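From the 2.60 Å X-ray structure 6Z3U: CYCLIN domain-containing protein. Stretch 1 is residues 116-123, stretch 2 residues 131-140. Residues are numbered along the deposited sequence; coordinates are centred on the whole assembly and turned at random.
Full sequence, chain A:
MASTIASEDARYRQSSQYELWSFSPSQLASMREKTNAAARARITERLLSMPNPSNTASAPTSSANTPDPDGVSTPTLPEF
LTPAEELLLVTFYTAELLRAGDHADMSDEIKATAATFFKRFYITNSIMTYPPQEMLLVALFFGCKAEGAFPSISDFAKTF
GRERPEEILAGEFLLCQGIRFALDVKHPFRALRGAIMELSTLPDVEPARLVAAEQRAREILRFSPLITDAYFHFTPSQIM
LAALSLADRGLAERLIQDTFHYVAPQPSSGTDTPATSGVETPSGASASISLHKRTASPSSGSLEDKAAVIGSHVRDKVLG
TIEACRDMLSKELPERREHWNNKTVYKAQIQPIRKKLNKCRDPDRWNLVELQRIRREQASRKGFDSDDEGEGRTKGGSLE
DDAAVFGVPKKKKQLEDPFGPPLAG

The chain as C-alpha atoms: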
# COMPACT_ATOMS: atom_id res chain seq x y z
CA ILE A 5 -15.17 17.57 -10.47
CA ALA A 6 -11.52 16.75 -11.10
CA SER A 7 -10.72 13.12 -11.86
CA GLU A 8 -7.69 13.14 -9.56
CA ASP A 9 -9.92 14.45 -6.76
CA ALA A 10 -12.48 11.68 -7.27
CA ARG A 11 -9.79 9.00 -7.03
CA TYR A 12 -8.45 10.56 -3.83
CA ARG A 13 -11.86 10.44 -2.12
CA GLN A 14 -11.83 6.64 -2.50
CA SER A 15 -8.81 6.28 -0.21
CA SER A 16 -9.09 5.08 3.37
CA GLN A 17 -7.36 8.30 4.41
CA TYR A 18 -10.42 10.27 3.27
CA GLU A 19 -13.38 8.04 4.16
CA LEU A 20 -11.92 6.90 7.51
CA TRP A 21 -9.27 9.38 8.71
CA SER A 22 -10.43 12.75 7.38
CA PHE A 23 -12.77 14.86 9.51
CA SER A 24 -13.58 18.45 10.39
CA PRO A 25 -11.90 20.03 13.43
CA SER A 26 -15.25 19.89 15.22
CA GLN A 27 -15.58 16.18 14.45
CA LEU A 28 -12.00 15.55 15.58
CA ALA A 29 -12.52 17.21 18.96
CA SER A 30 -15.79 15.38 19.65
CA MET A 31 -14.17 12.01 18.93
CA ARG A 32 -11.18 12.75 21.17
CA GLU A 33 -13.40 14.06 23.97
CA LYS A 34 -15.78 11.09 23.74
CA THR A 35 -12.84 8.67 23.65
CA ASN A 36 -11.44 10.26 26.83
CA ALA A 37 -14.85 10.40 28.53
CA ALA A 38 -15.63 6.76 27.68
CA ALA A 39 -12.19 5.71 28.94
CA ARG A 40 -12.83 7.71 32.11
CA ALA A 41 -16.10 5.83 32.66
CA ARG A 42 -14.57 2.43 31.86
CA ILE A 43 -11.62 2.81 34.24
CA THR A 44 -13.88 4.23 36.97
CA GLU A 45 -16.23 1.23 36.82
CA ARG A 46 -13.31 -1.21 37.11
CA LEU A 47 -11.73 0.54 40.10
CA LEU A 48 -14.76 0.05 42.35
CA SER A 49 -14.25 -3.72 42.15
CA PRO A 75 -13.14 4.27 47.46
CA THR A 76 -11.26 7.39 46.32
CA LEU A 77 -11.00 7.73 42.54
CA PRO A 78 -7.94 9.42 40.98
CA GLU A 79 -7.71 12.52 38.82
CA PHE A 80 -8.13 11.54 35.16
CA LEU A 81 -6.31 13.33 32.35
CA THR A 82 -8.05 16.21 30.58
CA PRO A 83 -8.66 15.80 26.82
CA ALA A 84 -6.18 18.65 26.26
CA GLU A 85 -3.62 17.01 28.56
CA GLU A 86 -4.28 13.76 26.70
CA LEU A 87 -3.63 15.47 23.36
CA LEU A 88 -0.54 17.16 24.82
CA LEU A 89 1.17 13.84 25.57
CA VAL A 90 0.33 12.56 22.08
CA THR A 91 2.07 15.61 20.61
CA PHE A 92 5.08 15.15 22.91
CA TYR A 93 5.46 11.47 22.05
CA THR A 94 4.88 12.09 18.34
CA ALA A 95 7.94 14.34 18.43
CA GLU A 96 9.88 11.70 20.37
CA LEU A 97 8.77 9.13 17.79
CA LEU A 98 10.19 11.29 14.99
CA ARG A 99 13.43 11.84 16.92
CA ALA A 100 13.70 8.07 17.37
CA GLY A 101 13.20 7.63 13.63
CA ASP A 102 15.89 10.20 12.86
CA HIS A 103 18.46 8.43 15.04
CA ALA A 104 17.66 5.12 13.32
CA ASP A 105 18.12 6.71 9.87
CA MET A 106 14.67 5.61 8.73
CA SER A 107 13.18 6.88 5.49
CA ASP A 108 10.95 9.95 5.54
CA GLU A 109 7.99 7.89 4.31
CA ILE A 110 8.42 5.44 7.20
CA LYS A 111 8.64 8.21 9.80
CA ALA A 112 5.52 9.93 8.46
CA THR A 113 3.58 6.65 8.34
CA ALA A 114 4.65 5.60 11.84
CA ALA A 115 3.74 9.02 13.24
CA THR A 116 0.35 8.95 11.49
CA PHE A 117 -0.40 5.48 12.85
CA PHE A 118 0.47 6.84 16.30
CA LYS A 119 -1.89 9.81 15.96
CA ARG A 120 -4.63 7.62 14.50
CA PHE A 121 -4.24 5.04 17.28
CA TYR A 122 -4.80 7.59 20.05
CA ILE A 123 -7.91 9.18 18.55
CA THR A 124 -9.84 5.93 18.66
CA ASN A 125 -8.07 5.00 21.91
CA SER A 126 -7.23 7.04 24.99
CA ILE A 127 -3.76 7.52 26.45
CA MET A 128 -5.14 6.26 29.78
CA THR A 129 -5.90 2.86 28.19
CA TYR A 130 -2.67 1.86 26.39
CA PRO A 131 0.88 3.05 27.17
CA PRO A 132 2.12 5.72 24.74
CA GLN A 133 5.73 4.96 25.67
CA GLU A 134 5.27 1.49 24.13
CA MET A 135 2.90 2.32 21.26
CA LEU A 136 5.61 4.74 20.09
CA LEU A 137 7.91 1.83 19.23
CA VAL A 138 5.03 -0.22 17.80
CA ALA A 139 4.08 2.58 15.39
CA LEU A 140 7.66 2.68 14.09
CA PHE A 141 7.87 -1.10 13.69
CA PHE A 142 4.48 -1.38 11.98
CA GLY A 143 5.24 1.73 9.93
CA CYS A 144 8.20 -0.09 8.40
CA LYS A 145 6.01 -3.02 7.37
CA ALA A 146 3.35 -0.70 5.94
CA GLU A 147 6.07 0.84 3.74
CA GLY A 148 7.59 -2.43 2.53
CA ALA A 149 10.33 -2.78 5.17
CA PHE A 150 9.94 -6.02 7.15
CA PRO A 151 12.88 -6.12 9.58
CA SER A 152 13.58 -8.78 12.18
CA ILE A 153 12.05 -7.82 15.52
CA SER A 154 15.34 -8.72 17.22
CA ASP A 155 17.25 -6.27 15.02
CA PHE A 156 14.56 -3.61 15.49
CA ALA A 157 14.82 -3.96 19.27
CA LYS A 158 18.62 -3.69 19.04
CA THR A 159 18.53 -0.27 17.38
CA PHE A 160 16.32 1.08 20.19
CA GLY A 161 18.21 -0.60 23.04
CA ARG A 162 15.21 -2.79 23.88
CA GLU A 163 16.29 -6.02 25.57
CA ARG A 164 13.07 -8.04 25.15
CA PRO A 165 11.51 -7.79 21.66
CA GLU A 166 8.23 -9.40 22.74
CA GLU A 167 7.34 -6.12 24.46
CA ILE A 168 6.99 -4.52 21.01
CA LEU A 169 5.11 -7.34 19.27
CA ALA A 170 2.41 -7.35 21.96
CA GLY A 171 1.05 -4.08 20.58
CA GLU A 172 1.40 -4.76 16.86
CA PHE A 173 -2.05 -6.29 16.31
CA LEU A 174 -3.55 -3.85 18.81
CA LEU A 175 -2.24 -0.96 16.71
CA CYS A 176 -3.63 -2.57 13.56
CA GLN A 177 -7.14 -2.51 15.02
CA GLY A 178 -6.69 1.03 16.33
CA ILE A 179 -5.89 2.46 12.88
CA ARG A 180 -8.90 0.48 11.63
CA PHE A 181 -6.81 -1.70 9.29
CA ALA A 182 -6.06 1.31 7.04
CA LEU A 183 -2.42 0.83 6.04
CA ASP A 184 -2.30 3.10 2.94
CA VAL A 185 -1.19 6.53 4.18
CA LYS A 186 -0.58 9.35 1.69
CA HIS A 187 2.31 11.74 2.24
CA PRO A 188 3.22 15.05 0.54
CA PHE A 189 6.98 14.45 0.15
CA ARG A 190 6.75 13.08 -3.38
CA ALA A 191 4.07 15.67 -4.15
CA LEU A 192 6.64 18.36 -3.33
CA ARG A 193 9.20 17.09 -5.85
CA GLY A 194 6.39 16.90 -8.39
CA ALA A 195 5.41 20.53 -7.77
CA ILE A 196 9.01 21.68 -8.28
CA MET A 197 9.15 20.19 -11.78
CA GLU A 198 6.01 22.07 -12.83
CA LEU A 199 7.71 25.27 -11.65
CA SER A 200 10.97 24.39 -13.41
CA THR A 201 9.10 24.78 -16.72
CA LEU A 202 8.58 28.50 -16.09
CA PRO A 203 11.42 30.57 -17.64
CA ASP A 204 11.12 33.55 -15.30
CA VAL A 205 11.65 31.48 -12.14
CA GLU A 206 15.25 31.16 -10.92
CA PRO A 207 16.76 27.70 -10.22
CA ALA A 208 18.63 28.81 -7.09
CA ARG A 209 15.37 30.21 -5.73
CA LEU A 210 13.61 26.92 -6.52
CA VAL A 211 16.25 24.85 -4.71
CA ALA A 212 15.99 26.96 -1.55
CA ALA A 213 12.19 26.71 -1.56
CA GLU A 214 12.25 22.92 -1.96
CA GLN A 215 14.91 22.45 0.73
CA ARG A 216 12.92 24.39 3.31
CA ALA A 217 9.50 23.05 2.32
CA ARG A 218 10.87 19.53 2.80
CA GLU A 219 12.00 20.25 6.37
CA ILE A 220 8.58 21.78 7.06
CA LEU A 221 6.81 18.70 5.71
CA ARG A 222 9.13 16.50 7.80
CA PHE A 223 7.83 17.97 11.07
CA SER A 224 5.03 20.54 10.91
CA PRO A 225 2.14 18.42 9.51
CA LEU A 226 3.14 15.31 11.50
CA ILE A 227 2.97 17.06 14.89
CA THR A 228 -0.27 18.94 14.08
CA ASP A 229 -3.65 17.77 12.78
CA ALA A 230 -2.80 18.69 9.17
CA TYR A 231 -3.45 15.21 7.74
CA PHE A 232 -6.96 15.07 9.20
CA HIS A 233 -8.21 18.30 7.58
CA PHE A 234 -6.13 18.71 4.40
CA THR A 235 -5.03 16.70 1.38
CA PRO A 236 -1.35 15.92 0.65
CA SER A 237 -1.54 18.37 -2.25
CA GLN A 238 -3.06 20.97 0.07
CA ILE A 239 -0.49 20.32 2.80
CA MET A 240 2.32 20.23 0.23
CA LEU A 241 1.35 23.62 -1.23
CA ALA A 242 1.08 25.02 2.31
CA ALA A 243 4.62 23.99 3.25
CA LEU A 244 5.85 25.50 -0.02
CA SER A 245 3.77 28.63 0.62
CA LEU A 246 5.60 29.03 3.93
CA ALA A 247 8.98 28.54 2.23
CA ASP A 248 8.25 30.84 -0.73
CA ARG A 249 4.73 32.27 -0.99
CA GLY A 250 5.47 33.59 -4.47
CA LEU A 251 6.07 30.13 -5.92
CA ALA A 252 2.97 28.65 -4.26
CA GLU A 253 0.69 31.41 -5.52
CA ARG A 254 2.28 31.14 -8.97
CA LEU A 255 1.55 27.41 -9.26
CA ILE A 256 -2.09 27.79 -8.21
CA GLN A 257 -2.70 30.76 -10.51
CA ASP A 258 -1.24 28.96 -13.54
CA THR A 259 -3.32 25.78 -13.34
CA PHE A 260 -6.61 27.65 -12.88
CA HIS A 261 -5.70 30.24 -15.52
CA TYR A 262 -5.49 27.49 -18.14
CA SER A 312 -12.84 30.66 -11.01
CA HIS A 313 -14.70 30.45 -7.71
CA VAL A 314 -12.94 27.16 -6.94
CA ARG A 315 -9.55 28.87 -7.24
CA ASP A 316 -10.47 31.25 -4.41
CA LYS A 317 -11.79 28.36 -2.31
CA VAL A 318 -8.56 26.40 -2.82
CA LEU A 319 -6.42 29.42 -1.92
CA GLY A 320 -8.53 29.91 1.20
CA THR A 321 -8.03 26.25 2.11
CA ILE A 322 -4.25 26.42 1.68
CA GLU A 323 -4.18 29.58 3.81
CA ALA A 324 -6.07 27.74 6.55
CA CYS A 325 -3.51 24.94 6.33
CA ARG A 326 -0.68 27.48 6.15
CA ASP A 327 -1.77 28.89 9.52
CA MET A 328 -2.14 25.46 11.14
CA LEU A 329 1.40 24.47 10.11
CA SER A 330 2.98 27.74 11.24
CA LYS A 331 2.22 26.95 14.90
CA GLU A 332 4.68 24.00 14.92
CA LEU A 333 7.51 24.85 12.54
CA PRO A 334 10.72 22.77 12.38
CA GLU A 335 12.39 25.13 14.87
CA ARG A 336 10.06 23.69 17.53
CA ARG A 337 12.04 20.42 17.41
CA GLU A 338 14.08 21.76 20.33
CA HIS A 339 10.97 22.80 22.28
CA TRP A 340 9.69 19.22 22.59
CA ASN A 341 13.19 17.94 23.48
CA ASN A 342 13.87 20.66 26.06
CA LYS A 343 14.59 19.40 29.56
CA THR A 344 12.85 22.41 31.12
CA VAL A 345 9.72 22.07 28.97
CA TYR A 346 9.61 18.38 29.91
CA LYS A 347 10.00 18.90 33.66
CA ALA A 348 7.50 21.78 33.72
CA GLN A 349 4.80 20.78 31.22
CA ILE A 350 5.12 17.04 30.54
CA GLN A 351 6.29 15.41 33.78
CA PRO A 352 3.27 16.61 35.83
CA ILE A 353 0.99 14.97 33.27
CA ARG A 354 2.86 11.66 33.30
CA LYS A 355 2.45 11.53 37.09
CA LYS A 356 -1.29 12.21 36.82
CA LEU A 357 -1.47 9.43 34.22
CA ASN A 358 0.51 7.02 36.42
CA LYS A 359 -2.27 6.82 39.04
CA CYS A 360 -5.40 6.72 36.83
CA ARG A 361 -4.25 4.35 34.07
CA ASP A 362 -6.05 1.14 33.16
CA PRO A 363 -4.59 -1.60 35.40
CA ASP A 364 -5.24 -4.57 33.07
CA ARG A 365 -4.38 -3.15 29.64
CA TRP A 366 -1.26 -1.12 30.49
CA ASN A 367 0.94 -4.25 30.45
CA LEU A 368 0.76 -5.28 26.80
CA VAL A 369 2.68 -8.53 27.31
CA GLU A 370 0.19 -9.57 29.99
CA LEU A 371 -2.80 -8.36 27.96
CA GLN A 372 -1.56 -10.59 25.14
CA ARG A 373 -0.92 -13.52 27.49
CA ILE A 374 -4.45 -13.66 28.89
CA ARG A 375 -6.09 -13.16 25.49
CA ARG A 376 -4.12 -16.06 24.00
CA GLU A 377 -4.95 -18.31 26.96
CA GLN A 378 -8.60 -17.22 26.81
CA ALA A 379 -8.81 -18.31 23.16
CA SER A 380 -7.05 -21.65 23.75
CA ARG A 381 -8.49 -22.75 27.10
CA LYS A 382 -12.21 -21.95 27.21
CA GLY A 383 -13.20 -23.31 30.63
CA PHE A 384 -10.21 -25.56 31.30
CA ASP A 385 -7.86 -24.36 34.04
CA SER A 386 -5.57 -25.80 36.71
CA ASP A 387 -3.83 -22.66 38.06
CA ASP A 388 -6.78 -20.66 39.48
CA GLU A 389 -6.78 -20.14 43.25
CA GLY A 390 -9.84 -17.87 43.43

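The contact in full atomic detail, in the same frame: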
# COMPACT_ATOMS: atom_id res chain seq x y z
N THR A 116 1.78 8.90 11.78
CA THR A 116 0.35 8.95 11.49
C THR A 116 -0.38 7.80 12.16
O THR A 116 -1.47 7.99 12.73
CB THR A 116 0.12 8.93 9.98
OG1 THR A 116 0.76 10.07 9.38
CG2 THR A 116 -1.37 8.98 9.67
N PHE A 117 0.18 6.59 12.11
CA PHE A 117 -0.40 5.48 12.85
C PHE A 117 -0.51 5.81 14.34
O PHE A 117 -1.50 5.46 14.99
CB PHE A 117 0.43 4.21 12.66
CG PHE A 117 0.31 3.59 11.30
CD1 PHE A 117 -0.63 4.02 10.38
CD2 PHE A 117 1.15 2.54 10.94
CE1 PHE A 117 -0.73 3.44 9.13
CE2 PHE A 117 1.05 1.95 9.69
CZ PHE A 117 0.11 2.40 8.79
N PHE A 118 0.50 6.47 14.89
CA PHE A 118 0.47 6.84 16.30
C PHE A 118 -0.68 7.81 16.58
O PHE A 118 -1.45 7.61 17.53
CB PHE A 118 1.81 7.43 16.72
CG PHE A 118 1.93 7.71 18.19
CD1 PHE A 118 2.30 6.71 19.07
CD2 PHE A 118 1.68 8.98 18.69
CE1 PHE A 118 2.41 6.97 20.42
CE2 PHE A 118 1.80 9.24 20.04
CZ PHE A 118 2.16 8.24 20.91
N LYS A 119 -0.81 8.85 15.76
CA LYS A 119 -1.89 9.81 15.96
C LYS A 119 -3.25 9.17 15.75
O LYS A 119 -4.20 9.46 16.48
CB LYS A 119 -1.72 11.00 15.00
CG LYS A 119 -0.50 11.85 15.25
CD LYS A 119 -0.42 13.01 14.26
CE LYS A 119 -1.01 14.29 14.84
NZ LYS A 119 -0.40 14.69 16.14
N ARG A 120 -3.36 8.29 14.75
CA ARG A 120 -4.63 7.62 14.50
C ARG A 120 -4.97 6.64 15.61
O ARG A 120 -6.15 6.47 15.94
CB ARG A 120 -4.57 6.90 13.16
CG ARG A 120 -4.54 7.82 11.95
CD ARG A 120 -4.50 7.01 10.67
NE ARG A 120 -4.44 7.85 9.48
CZ ARG A 120 -4.46 7.38 8.24
NH1 ARG A 120 -4.53 6.07 8.03
NH2 ARG A 120 -4.41 8.21 7.22
N PHE A 121 -3.97 5.99 16.21
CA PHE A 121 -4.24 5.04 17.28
C PHE A 121 -4.89 5.72 18.48
O PHE A 121 -5.83 5.19 19.07
CB PHE A 121 -2.95 4.33 17.69
CG PHE A 121 -3.12 3.35 18.82
CD1 PHE A 121 -3.55 2.06 18.57
CD2 PHE A 121 -2.85 3.73 20.13
CE1 PHE A 121 -3.71 1.16 19.61
CE2 PHE A 121 -3.01 2.83 21.17
CZ PHE A 121 -3.44 1.54 20.91
N TYR A 122 -4.39 6.90 18.84
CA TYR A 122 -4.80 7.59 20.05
C TYR A 122 -5.94 8.58 19.83
O TYR A 122 -6.15 9.46 20.67
CB TYR A 122 -3.59 8.28 20.68
CG TYR A 122 -2.73 7.34 21.49
CD1 TYR A 122 -3.29 6.56 22.49
CD2 TYR A 122 -1.37 7.19 21.23
CE1 TYR A 122 -2.53 5.69 23.23
CE2 TYR A 122 -0.60 6.31 21.97
CZ TYR A 122 -1.19 5.56 22.96
OH TYR A 122 -0.45 4.68 23.71
N ILE A 123 -6.67 8.47 18.72
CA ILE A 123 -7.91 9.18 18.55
C ILE A 123 -9.08 8.23 18.70
O ILE A 123 -10.15 8.63 19.18
CB ILE A 123 -7.97 9.92 17.18
CG1 ILE A 123 -9.36 10.51 16.95
CG2 ILE A 123 -7.58 8.98 16.06
CD1 ILE A 123 -9.41 11.51 15.83
N PRO A 131 -0.28 2.21 26.82
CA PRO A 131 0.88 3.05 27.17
C PRO A 131 1.49 3.71 25.95
O PRO A 131 1.99 3.02 25.05
CB PRO A 131 1.86 2.05 27.80
CG PRO A 131 1.49 0.73 27.22
CD PRO A 131 0.03 0.77 26.88
N PRO A 132 1.50 5.05 25.89
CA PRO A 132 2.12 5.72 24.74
C PRO A 132 3.61 5.48 24.63
O PRO A 132 4.16 5.55 23.52
CB PRO A 132 1.80 7.20 24.97
CG PRO A 132 1.56 7.32 26.43
CD PRO A 132 0.95 6.02 26.86
N GLN A 133 4.30 5.23 25.74
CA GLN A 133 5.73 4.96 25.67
C GLN A 133 6.01 3.71 24.84
O GLN A 133 7.04 3.64 24.16
CB GLN A 133 6.30 4.79 27.08
CG GLN A 133 7.81 4.81 27.15
CD GLN A 133 8.38 6.22 27.15
OE1 GLN A 133 7.98 7.06 27.96
NE2 GLN A 133 9.31 6.48 26.24
N GLU A 134 5.11 2.73 24.88
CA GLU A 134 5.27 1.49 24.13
C GLU A 134 4.70 1.61 22.72
O GLU A 134 5.36 1.20 21.75
CB GLU A 134 4.58 0.34 24.88
CG GLU A 134 5.15 0.07 26.27
CD GLU A 134 6.61 -0.37 26.23
OE1 GLU A 134 7.50 0.50 26.34
OE2 GLU A 134 6.86 -1.59 26.06
N MET A 135 3.49 2.15 22.58
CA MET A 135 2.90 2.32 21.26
C MET A 135 3.80 3.15 20.34
O MET A 135 3.69 3.03 19.12
CB MET A 135 1.53 2.99 21.37
CG MET A 135 0.47 2.15 22.09
SD MET A 135 0.11 0.58 21.27
CE MET A 135 1.20 -0.52 22.17
N LEU A 136 4.67 3.98 20.91
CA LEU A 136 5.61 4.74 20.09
C LEU A 136 6.50 3.80 19.28
O LEU A 136 6.66 3.97 18.06
CB LEU A 136 6.46 5.65 20.98
CG LEU A 136 7.52 6.53 20.33
CD1 LEU A 136 7.84 7.71 21.24
CD2 LEU A 136 8.80 5.75 20.02
N LEU A 137 7.07 2.79 19.93
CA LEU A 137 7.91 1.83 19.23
C LEU A 137 7.10 0.98 18.27
O LEU A 137 7.57 0.64 17.18
CB LEU A 137 8.65 0.95 20.24
CG LEU A 137 9.91 1.56 20.85
CD1 LEU A 137 10.35 0.78 22.08
CD2 LEU A 137 11.02 1.58 19.81
N VAL A 138 5.87 0.61 18.66
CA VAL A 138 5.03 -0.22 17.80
C VAL A 138 4.71 0.51 16.50
O VAL A 138 4.73 -0.08 15.41
CB VAL A 138 3.75 -0.63 18.54
CG1 VAL A 138 2.84 -1.43 17.63
CG2 VAL A 138 4.10 -1.42 19.80
N ALA A 139 4.41 1.81 16.59
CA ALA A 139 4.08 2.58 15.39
C ALA A 139 5.26 2.66 14.43
O ALA A 139 5.06 2.71 13.21
CB ALA A 139 3.61 3.98 15.78
N LEU A 140 6.48 2.69 14.96
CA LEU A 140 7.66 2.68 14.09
C LEU A 140 7.86 1.31 13.46
O LEU A 140 8.18 1.21 12.27
CB LEU A 140 8.90 3.09 14.89
CG LEU A 140 9.10 4.59 15.08
CD1 LEU A 140 10.10 4.86 16.20
CD2 LEU A 140 9.57 5.24 13.80

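The two stretches meet as a buried, largely apolar helix-helix contact, in which three phenylalanines and a tyrosine of the first helix pack against Pro132, Met135, Leu136 and Ala139 of the second, with no hydrogen bond between them. The helix axes approach to 8.9 Å, and their N-to-C directions differ by 133°, so the chains run in roughly opposite senses but cross obliquely. The backbones come nearest at the Ala139 end: the CA atoms of Phe118 and Ala139 are 5.7 Å apart, whereas those of Tyr122 and Pro132 are separated by 8.6 Å.

The closest backbone approach falls at Ala139, whose side chain is a single methyl group. Its CB points toward the first helix and lies 4.0 Å from Phe118 CB and 4.5 Å from Phe117 CB, so the contact here involves the bases of the two aromatic side chains.

Phe118 is the knob of the interface. Its CA-to-CB bond points sideways, but with chi1 in the t well the ring reaches into the hole formed by Pro132, Met135, Leu136 and Ala139. The ring enters edge-on, with the neighbouring atoms near its plane. Its CE1 lies 4.2 Å from Met135 CB and 4.3 Å from Leu136 CB, while CZ is 4.2 Å from Pro132 CB. The same edge also meets the helix backbone, with Phe118 CE1 3.8 Å from Pro132 O and Phe118 CD1 3.9 Å from Met135 O. Both carbonyls remain engaged within their own helix, accepting hydrogen bonds from Leu136 N and Ala139 N, respectively.

Met135 extends the packing to the next turn of the first helix. Its sulfur, SD, sits over one face of the Phe121 ring, 4.1 Å from the ring centroid and 29° off the ring normal, a sulfur-aromatic contact. The adjoining methylene adds apolar packing, with Met135 CG 3.7 Å from Phe121 CE2.

At the wider end, Tyr122 spans the larger backbone separation with its long side chain and reaches the start of the second helix. Its CE2 packs 3.9 Å from Pro132 CB, and its CZ lies 3.9 Å from Met135 CG. The hydroxyl is tightly placed: Tyr122 OH is 2.9 Å from Pro132 N and 3.1 Å from Pro131 C. Proximity does not make a hydrogen bond here: the imide nitrogen of Pro132 carries no hydrogen to donate, and its lone pair is delocalised into the peptide bond, so it is no useful acceptor; the angle to Pro131 O is poor. The hydroxyl is instead satisfied by a residue just outside the stretches.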